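Long-range contact in uncharacterized protein RUMGNA_01417 (Ruminococcus gnavus, PDB 3NRL), which is of unknown function, being a small all-beta protein that belongs to the uncharacterised DUF5348 family: residues Y28-K40 / V46-L58. Numbering follows the deposited sequence.
Sequences YGGLHCGECFDVK and VPVRIEMGDDWYL. With SO4 (sulfate ion), chain C.
Val-46 N gives an almost straight hydrogen bond to Val-39 O (2.8 Å, 176° at the hydrogen), and Val-39 N returns one to Val-46 O. This is the start of an antiparallel beta hairpin, strands 36-41 and 44-52, inside the chain's single antiparallel sheet. Farther along, Phe-37 and Val-48 form the next hydrogen-bonded pair. Beyond them the first strand gives way to a turn, yet the bonding goes on: Ile-50 N reaches Glu-35 O, and Gly-34 N reaches Ile-50 O at 2.9 Å. Gly-34 sits in a type II turn from His-32 to Glu-35, with a positive phi (92°) that favours glycine.

The buried face is apolar. Phe-37 has CG between its own N and carbonyl carbon (chi1 55°), which brings the ring toward the partner strand; Val-48 CG2 comes over one ring face, 3.4 Å from CE1, while Leu-58 CD2 meets CZ at 4.0 Å. Val-39 CG2 packs across Val-48 at about a right angle, and Leu-61 touches both valines. On the other face, Asp-38 OD1 lies 3.3 Å from Pro-47 CA, and Asp-38 OD2 makes a salt bridge to Arg-72.

Glu-51 bends back toward the turn, placing OE1 3.5 Å from Gly-34 N, while Arg-49 NE donates to Glu-51 OE2 in a salt bridge of 2.7 Å, in the guanidinium plane and through the anti lone pair. With an alanine in place of Glu-51, Arg-49 NE would probably lose its carboxylate and the guanidinium would be freer to swing. In the turn, Cys-33 SG touches CB of selenomethionine Met-52 and lies obliquely beside the Trp-56 ring, and Cys-33 N donates to sulfate O1 at 2.9 Å.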
ATOM      1  N   TYR A  28       2.003   8.906   7.887  1.00 32.44           N
ATOM      2  CA  TYR A  28       2.180   8.794   9.333  1.00 31.31           C
ATOM      3  C   TYR A  28       3.589   9.224   9.745  1.00 34.71           C
ATOM      4  O   TYR A  28       3.779   9.817  10.806  1.00 37.95           O
ATOM      5  CB  TYR A  28       1.918   7.356   9.793  1.00 28.86           C
ATOM      6  CG  TYR A  28       2.049   7.164  11.287  1.00 34.44           C
ATOM      7  CD1 TYR A  28       1.152   7.767  12.167  1.00 41.23           C
ATOM      8  CD2 TYR A  28       3.084   6.402  11.823  1.00 30.72           C
ATOM      9  CE1 TYR A  28       1.286   7.618  13.545  1.00 49.35           C
ATOM     10  CE2 TYR A  28       3.226   6.246  13.200  1.00 38.96           C
ATOM     11  CZ  TYR A  28       2.326   6.857  14.053  1.00 39.12           C
ATOM     12  OH  TYR A  28       2.469   6.727  15.414  1.00 38.14           O
ATOM     13  N   GLY A  29       4.576   8.920   8.906  1.00 36.21           N
ATOM     14  CA  GLY A  29       5.942   9.310   9.212  1.00 42.20           C
ATOM     15  C   GLY A  29       6.869   8.165   9.566  1.00 43.72           C
ATOM     16  O   GLY A  29       8.074   8.363   9.727  1.00 45.08           O
ATOM     17  N   GLY A  30       6.316   6.965   9.690  1.00 44.59           N
ATOM     18  CA  GLY A  30       7.135   5.816  10.023  1.00 37.88           C
ATOM     19  C   GLY A  30       6.716   5.129  11.306  1.00 33.92           C
ATOM     20  O   GLY A  30       6.670   5.747  12.368  1.00 35.24           O
ATOM     21  N   LEU A  31       6.410   3.840  11.197  1.00 31.04           N
ATOM     22  CA  LEU A  31       5.999   3.029  12.336  1.00 28.60           C
ATOM     23  C   LEU A  31       7.208   2.498  13.102  1.00 25.23           C
ATOM     24  O   LEU A  31       8.172   2.032  12.503  1.00 24.44           O
ATOM     25  CB  LEU A  31       5.165   1.846  11.853  1.00 23.72           C
ATOM     26  CG  LEU A  31       3.836   2.186  11.181  1.00 20.06           C
ATOM     27  CD1 LEU A  31       3.254   0.929  10.538  1.00 27.53           C
ATOM     28  CD2 LEU A  31       2.881   2.751  12.207  1.00 20.47           C
ATOM     29  N   HIS A  32       7.148   2.562  14.426  1.00 32.91           N
ATOM     30  CA  HIS A  32       8.238   2.073  15.265  1.00 37.53           C
ATOM     31  C   HIS A  32       7.797   0.778  15.938  1.00 32.01           C
ATOM     32  O   HIS A  32       6.596   0.544  16.102  1.00 33.61           O
ATOM     33  CB  HIS A  32       8.588   3.114  16.326  1.00 39.60           C
ATOM     34  CG  HIS A  32       8.957   4.449  15.760  1.00 52.56           C
ATOM     35  ND1 HIS A  32      10.003   4.620  14.881  1.00 59.32           N
ATOM     36  CD2 HIS A  32       8.413   5.676  15.944  1.00 59.69           C
ATOM     37  CE1 HIS A  32      10.087   5.895  14.544  1.00 64.07           C
ATOM     38  NE2 HIS A  32       9.135   6.556  15.175  1.00 68.62           N
ATOM     39  N   CYS A  33       8.755  -0.062  16.322  1.00 29.31           N
ATOM     40  CA  CYS A  33       8.418  -1.319  16.981  1.00 28.16           C
ATOM     41  C   CYS A  33       7.437  -1.077  18.119  1.00 31.89           C
ATOM     42  O   CYS A  33       7.557  -0.100  18.854  1.00 34.24           O
ATOM     43  CB  CYS A  33       9.674  -2.002  17.531  1.00 38.96           C
ATOM     44  SG  CYS A  33      10.744  -2.723  16.274  1.00 45.75           S
ATOM     45  N   GLY A  34       6.454  -1.960  18.245  1.00 27.65           N
ATOM     46  CA  GLY A  34       5.478  -1.825  19.309  1.00 30.64           C
ATOM     47  C   GLY A  34       4.216  -1.044  18.979  1.00 30.29           C
ATOM     48  O   GLY A  34       3.230  -1.138  19.708  1.00 28.45           O
ATOM     49  N   GLU A  35       4.225  -0.277  17.893  1.00 31.01           N
ATOM     50  CA  GLU A  35       3.041   0.500  17.542  1.00 32.75           C
ATOM     51  C   GLU A  35       1.868  -0.395  17.155  1.00 29.60           C
ATOM     52  O   GLU A  35       2.022  -1.356  16.404  1.00 25.79           O
ATOM     53  CB  GLU A  35       3.364   1.486  16.416  1.00 29.60           C
ATOM     54  CG  GLU A  35       4.419   2.501  16.822  1.00 39.33           C
ATOM     55  CD  GLU A  35       4.349   3.783  16.021  1.00 36.58           C
ATOM     56  OE1 GLU A  35       3.315   4.479  16.107  1.00 51.03           O
ATOM     57  OE2 GLU A  35       5.326   4.098  15.310  1.00 35.70           O
ATOM     58  N   CYS A  36       0.694  -0.069  17.683  1.00 25.98           N
ATOM     59  CA  CYS A  36      -0.515  -0.841  17.424  1.00 27.94           C
ATOM     60  C   CYS A  36      -1.505  -0.121  16.508  1.00 27.77           C
ATOM     61  O   CYS A  36      -1.565   1.108  16.472  1.00 23.92           O
ATOM     62  CB  CYS A  36      -1.196  -1.170  18.751  1.00 37.85           C
ATOM     63  SG  CYS A  36      -1.471   0.286  19.782  1.00 59.48           S
ATOM     64  N   PHE A  37      -2.281  -0.914  15.773  1.00 29.55           N
ATOM     65  CA  PHE A  37      -3.290  -0.410  14.844  1.00 18.69           C
ATOM     66  C   PHE A  37      -4.132  -1.601  14.375  1.00 21.15           C
ATOM     67  O   PHE A  37      -3.801  -2.742  14.693  1.00 19.95           O
ATOM     68  CB  PHE A  37      -2.612   0.284  13.656  1.00 13.84           C
ATOM     69  CG  PHE A  37      -1.614  -0.580  12.925  1.00 25.70           C
ATOM     70  CD1 PHE A  37      -2.031  -1.491  11.956  1.00 14.78           C
ATOM     71  CD2 PHE A  37      -0.253  -0.473  13.204  1.00 23.77           C
ATOM     72  CE1 PHE A  37      -1.104  -2.284  11.273  1.00 22.92           C
ATOM     73  CE2 PHE A  37       0.683  -1.260  12.530  1.00 28.76           C
ATOM     74  CZ  PHE A  37       0.256  -2.167  11.562  1.00 25.95           C
ATOM     75  N   ASP A  38      -5.221  -1.345  13.650  1.00 18.43           N
ATOM     76  CA  ASP A  38      -6.072  -2.433  13.158  1.00 17.77           C
ATOM     77  C   ASP A  38      -5.829  -2.678  11.676  1.00 17.76           C
ATOM     78  O   ASP A  38      -5.500  -1.756  10.935  1.00 23.98           O
ATOM     79  CB  ASP A  38      -7.569  -2.124  13.321  1.00 16.97           C
ATOM     80  CG  ASP A  38      -8.001  -1.966  14.767  1.00 29.30           C
ATOM     81  OD1 ASP A  38      -7.601  -2.788  15.614  1.00 22.20           O
ATOM     82  OD2 ASP A  38      -8.772  -1.024  15.048  1.00 27.22           O
ATOM     83  N   VAL A  39      -6.008  -3.928  11.258  1.00 17.20           N
ATOM     84  CA  VAL A  39      -5.867  -4.305   9.860  1.00 10.07           C
ATOM     85  C   VAL A  39      -7.249  -4.730   9.387  1.00 13.32           C
ATOM     86  O   VAL A  39      -7.948  -5.484  10.069  1.00 15.99           O
ATOM     87  CB  VAL A  39      -4.923  -5.510   9.651  1.00 15.55           C
ATOM     88  CG1 VAL A  39      -5.000  -5.965   8.179  1.00 12.78           C
ATOM     89  CG2 VAL A  39      -3.490  -5.139  10.010  1.00 20.70           C
ATOM     90  N   LYS A  40      -7.639  -4.243   8.218  1.00 14.68           N
ATOM     91  CA  LYS A  40      -8.933  -4.579   7.658  1.00 18.00           C
ATOM     92  C   LYS A  40      -8.867  -5.975   7.040  1.00 18.31           C
ATOM     93  O   LYS A  40      -7.996  -6.265   6.216  1.00 17.03           O
ATOM     94  CB  LYS A  40      -9.315  -3.553   6.590  1.00 16.13           C
ATOM     95  CG  LYS A  40     -10.696  -3.743   5.988  1.00 34.54           C
ATOM     96  CD  LYS A  40     -11.783  -3.415   6.993  1.00 36.27           C
ATOM     97  CE  LYS A  40     -13.164  -3.513   6.355  1.00 53.79           C
ATOM     98  NZ  LYS A  40     -13.301  -2.621   5.168  1.00 44.87           N
ATOM     99  N   VAL A  46      -8.934  -6.175  12.594  1.00 22.92           N
ATOM    100  CA  VAL A  46      -8.168  -7.041  13.485  1.00 20.50           C
ATOM    101  C   VAL A  46      -7.039  -6.268  14.159  1.00 18.37           C
ATOM    102  O   VAL A  46      -6.215  -5.654  13.485  1.00 15.08           O
ATOM    103  CB  VAL A  46      -7.542  -8.219  12.696  1.00 32.92           C
ATOM    104  CG1 VAL A  46      -6.819  -9.166  13.646  1.00 23.81           C
ATOM    105  CG2 VAL A  46      -8.619  -8.952  11.904  1.00 28.35           C
ATOM    106  N   PRO A  47      -6.985  -6.294  15.502  1.00 17.00           N
ATOM    107  CA  PRO A  47      -5.934  -5.583  16.235  1.00 18.79           C
ATOM    108  C   PRO A  47      -4.575  -6.258  16.082  1.00 16.87           C
ATOM    109  O   PRO A  47      -4.439  -7.464  16.295  1.00 22.41           O
ATOM    110  CB  PRO A  47      -6.433  -5.621  17.678  1.00 23.03           C
ATOM    111  CG  PRO A  47      -7.143  -6.932  17.739  1.00 18.82           C
ATOM    112  CD  PRO A  47      -7.931  -6.931  16.435  1.00 22.29           C
ATOM    113  N   VAL A  48      -3.573  -5.480  15.701  1.00 15.27           N
ATOM    114  CA  VAL A  48      -2.234  -6.028  15.538  1.00 14.98           C
ATOM    115  C   VAL A  48      -1.200  -5.094  16.139  1.00 21.72           C
ATOM    116  O   VAL A  48      -1.505  -3.962  16.520  1.00 22.94           O
ATOM    117  CB  VAL A  48      -1.873  -6.230  14.043  1.00 15.99           C
ATOM    118  CG1 VAL A  48      -2.891  -7.127  13.370  1.00 16.83           C
ATOM    119  CG2 VAL A  48      -1.820  -4.881  13.333  1.00 16.63           C
ATOM    120  N   ARG A  49       0.031  -5.584  16.218  1.00 16.89           N
ATOM    121  CA  ARG A  49       1.143  -4.805  16.739  1.00 24.20           C
ATOM    122  C   ARG A  49       2.281  -5.098  15.775  1.00 19.83           C
ATOM    123  O   ARG A  49       2.498  -6.253  15.415  1.00 27.39           O
ATOM    124  CB  ARG A  49       1.509  -5.272  18.157  1.00 29.89           C
ATOM    125  CG  ARG A  49       2.536  -4.389  18.862  1.00 30.65           C
ATOM    126  CD  ARG A  49       2.752  -4.790  20.328  1.00 24.47           C
ATOM    127  NE  ARG A  49       3.461  -6.060  20.477  1.00 25.97           N
ATOM    128  CZ  ARG A  49       2.904  -7.182  20.926  1.00 26.44           C
ATOM    129  NH1 ARG A  49       1.626  -7.205  21.279  1.00 18.83           N
ATOM    130  NH2 ARG A  49       3.624  -8.288  21.014  1.00 25.17           N
ATOM    131  N   ILE A  50       2.988  -4.068  15.324  1.00 13.40           N
ATOM    132  CA  ILE A  50       4.090  -4.318  14.406  1.00 12.35           C
ATOM    133  C   ILE A  50       5.376  -4.456  15.208  1.00 22.12           C
ATOM    134  O   ILE A  50       5.618  -3.698  16.144  1.00 22.24           O
ATOM    135  CB  ILE A  50       4.233  -3.204  13.344  1.00 14.14           C
ATOM    136  CG1 ILE A  50       5.274  -3.621  12.304  1.00 17.03           C
ATOM    137  CG2 ILE A  50       4.627  -1.884  13.997  1.00 17.26           C
ATOM    138  CD1 ILE A  50       5.230  -2.801  11.033  1.00 18.42           C
ATOM    139  N   GLU A  51       6.185  -5.444  14.847  1.00 17.99           N
ATOM    140  CA  GLU A  51       7.438  -5.704  15.545  1.00 25.09           C
ATOM    141  C   GLU A  51       8.545  -6.005  14.550  1.00 26.95           C
ATOM    142  O   GLU A  51       8.293  -6.184  13.358  1.00 22.62           O
ATOM    143  CB  GLU A  51       7.279  -6.898  16.493  1.00 20.62           C
ATOM    144  CG  GLU A  51       6.275  -6.699  17.613  1.00 26.46           C
ATOM    145  CD  GLU A  51       6.741  -5.701  18.665  1.00 31.02           C
ATOM    146  OE1 GLU A  51       7.878  -5.187  18.561  1.00 30.55           O
ATOM    147  OE2 GLU A  51       5.959  -5.434  19.602  1.00 20.75           O
HETATM  148  N   MSE A  52       9.772  -6.071  15.057  1.00 26.27           N
HETATM  149  CA  MSE A  52      10.934  -6.353  14.224  1.00 34.93           C
HETATM  150  C   MSE A  52      11.725  -7.545  14.742  1.00 34.47           C
HETATM  151  O   MSE A  52      12.183  -7.552  15.885  1.00 41.18           O
HETATM  152  CB  MSE A  52      11.855  -5.133  14.174  1.00 30.84           C
HETATM  153  CG  MSE A  52      13.198  -5.394  13.514  1.00 29.09           C
HETATM  154 SE   MSE A  52      13.079  -5.593  11.730  1.00 43.58          SE
HETATM  155  CE  MSE A  52      13.368  -3.935  11.239  1.00 34.25           C
ATOM    156  N   GLY A  53      11.867  -8.559  13.896  1.00 30.73           N
ATOM    157  CA  GLY A  53      12.645  -9.733  14.252  1.00 36.08           C
ATOM    158  C   GLY A  53      13.793  -9.709  13.266  1.00 35.16           C
ATOM    159  O   GLY A  53      14.673  -8.856  13.365  1.00 38.29           O
ATOM    160  N   ASP A  54      13.792 -10.635  12.315  1.00 37.77           N
ATOM    161  CA  ASP A  54      14.821 -10.647  11.283  1.00 43.70           C
ATOM    162  C   ASP A  54      14.300  -9.675  10.235  1.00 47.41           C
ATOM    163  O   ASP A  54      15.056  -9.110   9.442  1.00 42.27           O
ATOM    164  CB  ASP A  54      14.960 -12.043  10.677  1.00 51.84           C
ATOM    165  CG  ASP A  54      15.666 -13.009  11.603  1.00 66.81           C
ATOM    166  OD1 ASP A  54      16.867 -12.794  11.873  1.00 74.56           O
ATOM    167  OD2 ASP A  54      15.021 -13.975  12.064  1.00 77.04           O
ATOM    168  N   ASP A  55      12.984  -9.487  10.264  1.00 39.69           N
ATOM    169  CA  ASP A  55      12.287  -8.593   9.351  1.00 40.22           C
ATOM    170  C   ASP A  55      10.979  -8.165  10.019  1.00 40.64           C
ATOM    171  O   ASP A  55      10.535  -8.792  10.986  1.00 35.04           O
ATOM    172  CB  ASP A  55      12.003  -9.316   8.030  1.00 42.16           C
ATOM    173  CG  ASP A  55      11.419  -8.396   6.975  1.00 51.80           C
ATOM    174  OD1 ASP A  55      11.857  -7.228   6.900  1.00 48.74           O
ATOM    175  OD2 ASP A  55      10.536  -8.846   6.214  1.00 54.41           O
ATOM    176  N   TRP A  56      10.367  -7.100   9.509  1.00 29.28           N
ATOM    177  CA  TRP A  56       9.115  -6.605  10.076  1.00 26.32           C
ATOM    178  C   TRP A  56       8.000  -7.643   9.984  1.00 24.88           C
ATOM    179  O   TRP A  56       7.858  -8.323   8.967  1.00 21.72           O
ATOM    180  CB  TRP A  56       8.665  -5.335   9.353  1.00 26.13           C
ATOM    181  CG  TRP A  56       9.611  -4.191   9.485  1.00 26.92           C
ATOM    182  CD1 TRP A  56      10.550  -3.793   8.580  1.00 22.09           C
ATOM    183  CD2 TRP A  56       9.712  -3.288  10.592  1.00 25.31           C
ATOM    184  NE1 TRP A  56      11.230  -2.696   9.054  1.00 32.06           N
ATOM    185  CE2 TRP A  56      10.735  -2.366  10.288  1.00 26.63           C
ATOM    186  CE3 TRP A  56       9.036  -3.170  11.814  1.00 28.28           C
ATOM    187  CZ2 TRP A  56      11.100  -1.336  11.159  1.00 19.61           C
ATOM    188  CZ3 TRP A  56       9.400  -2.142  12.683  1.00 33.54           C
ATOM    189  CH2 TRP A  56      10.423  -1.240  12.349  1.00 26.77           C
ATOM    190  N   TYR A  57       7.204  -7.759  11.043  1.00 19.69           N
ATOM    191  CA  TYR A  57       6.100  -8.708  11.042  1.00 18.74           C
ATOM    192  C   TYR A  57       4.984  -8.205  11.948  1.00 20.61           C
ATOM    193  O   TYR A  57       5.190  -7.304  12.762  1.00 20.00           O
ATOM    194  CB  TYR A  57       6.575 -10.088  11.509  1.00 19.61           C
ATOM    195  CG  TYR A  57       6.989 -10.149  12.960  1.00 20.39           C
ATOM    196  CD1 TYR A  57       6.090 -10.555  13.944  1.00 25.76           C
ATOM    197  CD2 TYR A  57       8.286  -9.812  13.350  1.00 21.71           C
ATOM    198  CE1 TYR A  57       6.473 -10.630  15.281  1.00 26.83           C
ATOM    199  CE2 TYR A  57       8.680  -9.883  14.686  1.00 28.59           C
ATOM    200  CZ  TYR A  57       7.766 -10.295  15.643  1.00 26.57           C
ATOM    201  OH  TYR A  57       8.152 -10.385  16.956  1.00 27.62           O
ATOM    202  N   LEU A  58       3.797  -8.779  11.797  1.00 19.55           N
ATOM    203  CA  LEU A  58       2.675  -8.359  12.620  1.00 18.77           C
ATOM    204  C   LEU A  58       2.286  -9.419  13.637  1.00 23.18           C
ATOM    205  O   LEU A  58       2.243 -10.612  13.333  1.00 24.35           O
ATOM    206  CB  LEU A  58       1.465  -8.039  11.740  1.00 19.06           C
ATOM    207  CG  LEU A  58       1.648  -6.988  10.644  1.00 14.80           C
ATOM    208  CD1 LEU A  58       0.326  -6.799   9.901  1.00 21.85           C
ATOM    209  CD2 LEU A  58       2.107  -5.673  11.253  1.00 14.75           C
TER
HETATM  210  S   SO4 C  82      12.507   1.016  16.480  1.00 50.97           S
HETATM  211  O1  SO4 C  82      11.423   0.845  15.500  1.00 52.68           O
HETATM  212  O2  SO4 C  82      13.609   1.777  15.870  1.00 54.13           O
HETATM  213  O3  SO4 C  82      11.993   1.744  17.658  1.00 51.71           O
HETATM  214  O4  SO4 C  82      13.003  -0.309  16.896  1.00 54.44           O